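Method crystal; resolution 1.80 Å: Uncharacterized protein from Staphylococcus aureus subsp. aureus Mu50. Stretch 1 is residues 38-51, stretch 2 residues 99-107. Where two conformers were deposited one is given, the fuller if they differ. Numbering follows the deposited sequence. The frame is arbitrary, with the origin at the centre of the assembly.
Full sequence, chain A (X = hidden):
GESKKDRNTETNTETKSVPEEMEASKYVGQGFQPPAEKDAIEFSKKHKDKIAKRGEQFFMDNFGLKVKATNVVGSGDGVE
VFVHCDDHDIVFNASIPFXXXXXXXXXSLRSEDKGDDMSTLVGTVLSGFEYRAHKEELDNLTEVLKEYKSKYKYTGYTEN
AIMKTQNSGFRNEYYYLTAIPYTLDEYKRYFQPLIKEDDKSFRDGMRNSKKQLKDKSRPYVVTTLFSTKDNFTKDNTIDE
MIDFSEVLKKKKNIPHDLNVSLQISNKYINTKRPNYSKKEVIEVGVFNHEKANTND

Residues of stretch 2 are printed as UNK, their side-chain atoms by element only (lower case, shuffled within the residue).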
# COMPACT_ATOMS: atom_id res chain seq x y z
N LYS A 38 -24.61 -5.25 -9.34
CA LYS A 38 -25.41 -5.21 -8.11
C LYS A 38 -25.43 -6.59 -7.45
O LYS A 38 -25.33 -6.68 -6.23
CB LYS A 38 -26.84 -4.73 -8.41
CG LYS A 38 -26.95 -3.25 -8.77
CD LYS A 38 -28.38 -2.91 -9.19
CE LYS A 38 -28.52 -1.47 -9.63
NZ LYS A 38 -29.92 -1.17 -10.02
N ASP A 39 -25.56 -7.66 -8.27
CA ASP A 39 -25.58 -9.08 -7.89
C ASP A 39 -24.26 -9.47 -7.19
O ASP A 39 -24.29 -10.20 -6.20
CB ASP A 39 -25.82 -9.94 -9.15
CG ASP A 39 -25.61 -11.42 -8.96
OD1 ASP A 39 -26.51 -12.08 -8.39
OD2 ASP A 39 -24.55 -11.93 -9.39
N ALA A 40 -23.12 -9.00 -7.73
CA ALA A 40 -21.78 -9.25 -7.18
C ALA A 40 -21.62 -8.57 -5.81
O ALA A 40 -21.12 -9.20 -4.87
CB ALA A 40 -20.72 -8.74 -8.15
N ILE A 41 -22.08 -7.30 -5.68
CA ILE A 41 -22.06 -6.55 -4.42
C ILE A 41 -22.90 -7.30 -3.37
O ILE A 41 -22.41 -7.55 -2.28
CB ILE A 41 -22.57 -5.09 -4.65
CG1 ILE A 41 -21.57 -4.29 -5.51
CG2 ILE A 41 -22.85 -4.38 -3.30
CD1 ILE A 41 -22.16 -2.92 -6.08
N GLU A 42 -24.14 -7.69 -3.72
CA GLU A 42 -24.99 -8.44 -2.79
C GLU A 42 -24.33 -9.78 -2.40
O GLU A 42 -24.38 -10.15 -1.22
CB GLU A 42 -26.39 -8.67 -3.39
CG GLU A 42 -27.30 -9.54 -2.55
CD GLU A 42 -27.93 -9.00 -1.27
OE1 GLU A 42 -27.50 -7.93 -0.78
OE2 GLU A 42 -28.87 -9.66 -0.77
N PHE A 43 -23.69 -10.48 -3.36
CA PHE A 43 -23.00 -11.75 -3.10
C PHE A 43 -21.89 -11.58 -2.05
O PHE A 43 -21.78 -12.39 -1.12
CB PHE A 43 -22.41 -12.35 -4.41
CG PHE A 43 -21.84 -13.74 -4.25
CD1 PHE A 43 -22.65 -14.86 -4.39
CD2 PHE A 43 -20.49 -13.93 -3.95
CE1 PHE A 43 -22.12 -16.15 -4.25
CE2 PHE A 43 -19.96 -15.22 -3.81
CZ PHE A 43 -20.78 -16.32 -3.96
N SER A 44 -21.08 -10.50 -2.17
CA SER A 44 -19.98 -10.21 -1.26
C SER A 44 -20.47 -10.06 0.20
O SER A 44 -19.76 -10.41 1.13
CB SER A 44 -19.23 -8.95 -1.69
OG SER A 44 -19.94 -7.77 -1.38
N LYS A 45 -21.68 -9.52 0.38
CA LYS A 45 -22.26 -9.31 1.70
C LYS A 45 -22.78 -10.62 2.30
O LYS A 45 -22.66 -10.83 3.50
CB LYS A 45 -23.40 -8.28 1.62
CG LYS A 45 -22.93 -6.89 1.29
CD LYS A 45 -24.11 -6.01 0.90
CE LYS A 45 -23.71 -4.63 0.46
NZ LYS A 45 -24.88 -3.89 -0.08
N LYS A 46 -23.32 -11.50 1.47
CA LYS A 46 -23.90 -12.76 1.92
C LYS A 46 -22.83 -13.82 2.24
O LYS A 46 -23.14 -14.79 2.95
CB LYS A 46 -24.86 -13.30 0.85
CG LYS A 46 -26.19 -12.56 0.80
CD LYS A 46 -27.16 -13.07 1.86
CE LYS A 46 -28.40 -12.21 1.94
NZ LYS A 46 -29.18 -12.54 3.15
N HIS A 47 -21.59 -13.65 1.73
CA HIS A 47 -20.53 -14.64 1.92
C HIS A 47 -19.23 -14.00 2.39
O HIS A 47 -18.15 -14.52 2.11
CB HIS A 47 -20.29 -15.42 0.60
CG HIS A 47 -21.55 -16.00 0.05
ND1 HIS A 47 -22.08 -17.18 0.56
CD2 HIS A 47 -22.41 -15.49 -0.86
CE1 HIS A 47 -23.22 -17.36 -0.09
NE2 HIS A 47 -23.46 -16.37 -0.95
N LYS A 48 -19.34 -12.91 3.16
CA LYS A 48 -18.21 -12.15 3.70
C LYS A 48 -17.23 -13.06 4.45
O LYS A 48 -16.05 -13.01 4.13
CB LYS A 48 -18.75 -11.03 4.62
CG LYS A 48 -17.68 -10.14 5.22
CD LYS A 48 -18.28 -9.26 6.32
CE LYS A 48 -17.23 -8.49 7.09
NZ LYS A 48 -17.79 -7.88 8.33
N ASP A 49 -17.69 -13.92 5.39
CA ASP A 49 -16.78 -14.78 6.16
C ASP A 49 -16.05 -15.82 5.29
O ASP A 49 -14.84 -16.01 5.45
CB ASP A 49 -17.51 -15.48 7.31
CG ASP A 49 -18.03 -14.53 8.39
OD1 ASP A 49 -17.61 -13.35 8.40
OD2 ASP A 49 -18.88 -14.96 9.19
N LYS A 50 -16.76 -16.48 4.40
CA LYS A 50 -16.15 -17.49 3.54
C LYS A 50 -15.14 -16.84 2.61
O LYS A 50 -14.04 -17.35 2.44
CB LYS A 50 -17.24 -18.22 2.71
CG LYS A 50 -16.70 -19.26 1.70
CD LYS A 50 -16.05 -20.45 2.41
CE LYS A 50 -15.95 -21.64 1.49
NZ LYS A 50 -15.69 -22.89 2.25
N ILE A 51 -15.51 -15.68 2.02
CA ILE A 51 -14.62 -15.01 1.06
C ILE A 51 -13.36 -14.53 1.80
O ILE A 51 -12.25 -14.71 1.28
CB ILE A 51 -15.36 -13.87 0.29
CG1 ILE A 51 -16.48 -14.43 -0.62
CG2 ILE A 51 -14.37 -13.03 -0.52
CD1 ILE A 51 -17.59 -13.34 -1.01
N UNK A 99 -13.75 -15.23 -8.40
CA UNK A 99 -15.07 -15.50 -9.00
C UNK A 99 -15.99 -15.89 -7.85
O UNK A 99 -15.50 -16.28 -6.79
c UNK A 99 -14.16 -16.30 -11.27
c UNK A 99 -14.99 -16.63 -10.05
o UNK A 99 -14.09 -15.10 -11.64
o UNK A 99 -13.57 -17.23 -11.85
N UNK A 100 -17.31 -15.82 -8.04
CA UNK A 100 -18.28 -16.25 -7.02
C UNK A 100 -18.06 -17.72 -6.65
O UNK A 100 -18.34 -18.10 -5.52
c UNK A 100 -19.72 -16.05 -7.55
c UNK A 100 -21.37 -14.48 -8.56
c UNK A 100 -20.16 -14.59 -7.65
c UNK A 100 -22.60 -14.02 -7.83
n UNK A 100 -23.85 -14.41 -8.53
N UNK A 101 -17.50 -18.53 -7.58
CA UNK A 101 -17.21 -19.96 -7.36
C UNK A 101 -16.17 -20.20 -6.24
O UNK A 101 -15.97 -21.34 -5.84
c UNK A 101 -16.75 -20.63 -8.65
o UNK A 101 -15.50 -20.09 -9.05
N UNK A 102 -15.54 -19.14 -5.71
CA UNK A 102 -14.59 -19.26 -4.59
C UNK A 102 -15.23 -19.90 -3.34
O UNK A 102 -14.52 -20.53 -2.55
c UNK A 102 -14.89 -16.91 -3.56
c UNK A 102 -11.46 -18.87 -4.09
c UNK A 102 -12.62 -18.12 -3.39
c UNK A 102 -13.91 -17.90 -4.24
N UNK A 103 -16.57 -19.79 -3.17
CA UNK A 103 -17.26 -20.36 -2.00
C UNK A 103 -17.42 -21.89 -2.10
O UNK A 103 -17.85 -22.51 -1.13
c UNK A 103 -18.57 -18.16 -1.62
c UNK A 103 -21.16 -19.80 -2.67
c UNK A 103 -18.67 -19.70 -1.84
c UNK A 103 -19.65 -20.07 -3.00
N UNK A 104 -17.13 -22.47 -3.27
CA UNK A 104 -17.40 -23.89 -3.54
C UNK A 104 -16.47 -24.89 -2.86
O UNK A 104 -16.84 -26.07 -2.76
o UNK A 104 -19.37 -23.03 -7.96
c UNK A 104 -18.58 -23.72 -7.27
o UNK A 104 -17.82 -24.58 -7.76
c UNK A 104 -18.55 -23.48 -5.77
c UNK A 104 -17.39 -24.15 -5.05
N UNK A 105 -15.29 -24.47 -2.41
CA UNK A 105 -14.32 -25.41 -1.84
C UNK A 105 -13.41 -24.77 -0.79
O UNK A 105 -13.42 -23.56 -0.62
c UNK A 105 -13.45 -25.95 -2.99
o UNK A 105 -12.45 -26.84 -2.55
N UNK A 106 -12.61 -25.60 -0.11
CA UNK A 106 -11.55 -25.13 0.79
C UNK A 106 -10.21 -25.68 0.30
O UNK A 106 -9.20 -25.54 0.98
o UNK A 106 -13.96 -25.54 3.24
c UNK A 106 -13.03 -24.82 2.82
o UNK A 106 -13.09 -23.57 2.79
c UNK A 106 -11.81 -25.50 2.25
N UNK A 107 -10.21 -26.27 -0.91
CA UNK A 107 -9.00 -26.87 -1.49
C UNK A 107 -7.95 -25.80 -1.81
O UNK A 107 -8.24 -24.60 -1.86
o UNK A 107 -9.82 -26.90 -3.78
c UNK A 107 -9.33 -27.70 -2.73
O HOH W 1 -16.91 -24.69 0.44

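Position 99 carries two side-chain carbons, the second bearing two oxygens. That is a short carboxylate, and its CB points away from stretch 1. The residue is Asp99. Its backbone O accepts a hydrogen bond from the N of position 102, 3.1 Å away, at the start of a 3-10 segment.

Position 100 has four carbons in a row ending in a nitrogen. The chain runs over one face of the Phe43 ring, and the terminal nitrogen lies 2.7 Å from Asp39 OD2. An unbranched chain with a terminal amine is lysine, so this is Lys100. The NZ to OD2 contact is a salt bridge and a hydrogen bond. Lys100 CG sits 3.8 Å from the centroid of the Phe43 ring, 10° off the ring normal, which makes a CH-pi contact.

Position 101 has one carbon and one oxygen. It touches nothing on stretch 1, and its CB points away. One carbon with a hydroxyl is serine: Ser101.

Position 102 has four carbons, forked at the first, with one arm two carbons long. Its CB points toward stretch 1, and the side chain packs against Ile51. A fork at CB with unequal arms gives isoleucine, Ile102. Its CG2 lies 4.2 Å from Ile51 CG1.

Position 103 shows the same four-carbon fork. It meets Phe43, His47, Lys50 and Ile51. It is Ile103. Its CG2 is 3.7 Å from Phe43 CZ and 3.9 Å from His47 CB, while CD1 lies over one face of the His47 ring.

Position 104 has three carbons, the third carrying two oxygens. It makes no contact with stretch 1. The longer carboxylate is Glu104.

Position 105 has one carbon and one oxygen, with CB pointing away. It is Ser105. Its backbone O is 3.7 Å from Lys50 NZ.

Position 106 has two carbons, the second with two oxygens. One oxygen reaches Lys50 NZ. This is Asp106, and its OD1 forms a 2.7 Å salt bridge and hydrogen bond with that NZ.

Position 107 has one carbon and one oxygen, out of reach of stretch 1. It is Ser107. Its N donates a 2.8 Å hydrogen bond to Ser105 OG.

The contact combines apolar packing with two salt bridges. Ile102 and Ile103 pack against the helical stretch, and Lys100 covers the Phe43 ring on its way to Asp39. Lys50 pairs with Asp106. Water 1 accepts from Lys50 NZ at 2.8 Å and donates to Ile103 O at 2.8 Å, bridging side chain to backbone.

Stretch 2 (99-107) DKSIIESDS
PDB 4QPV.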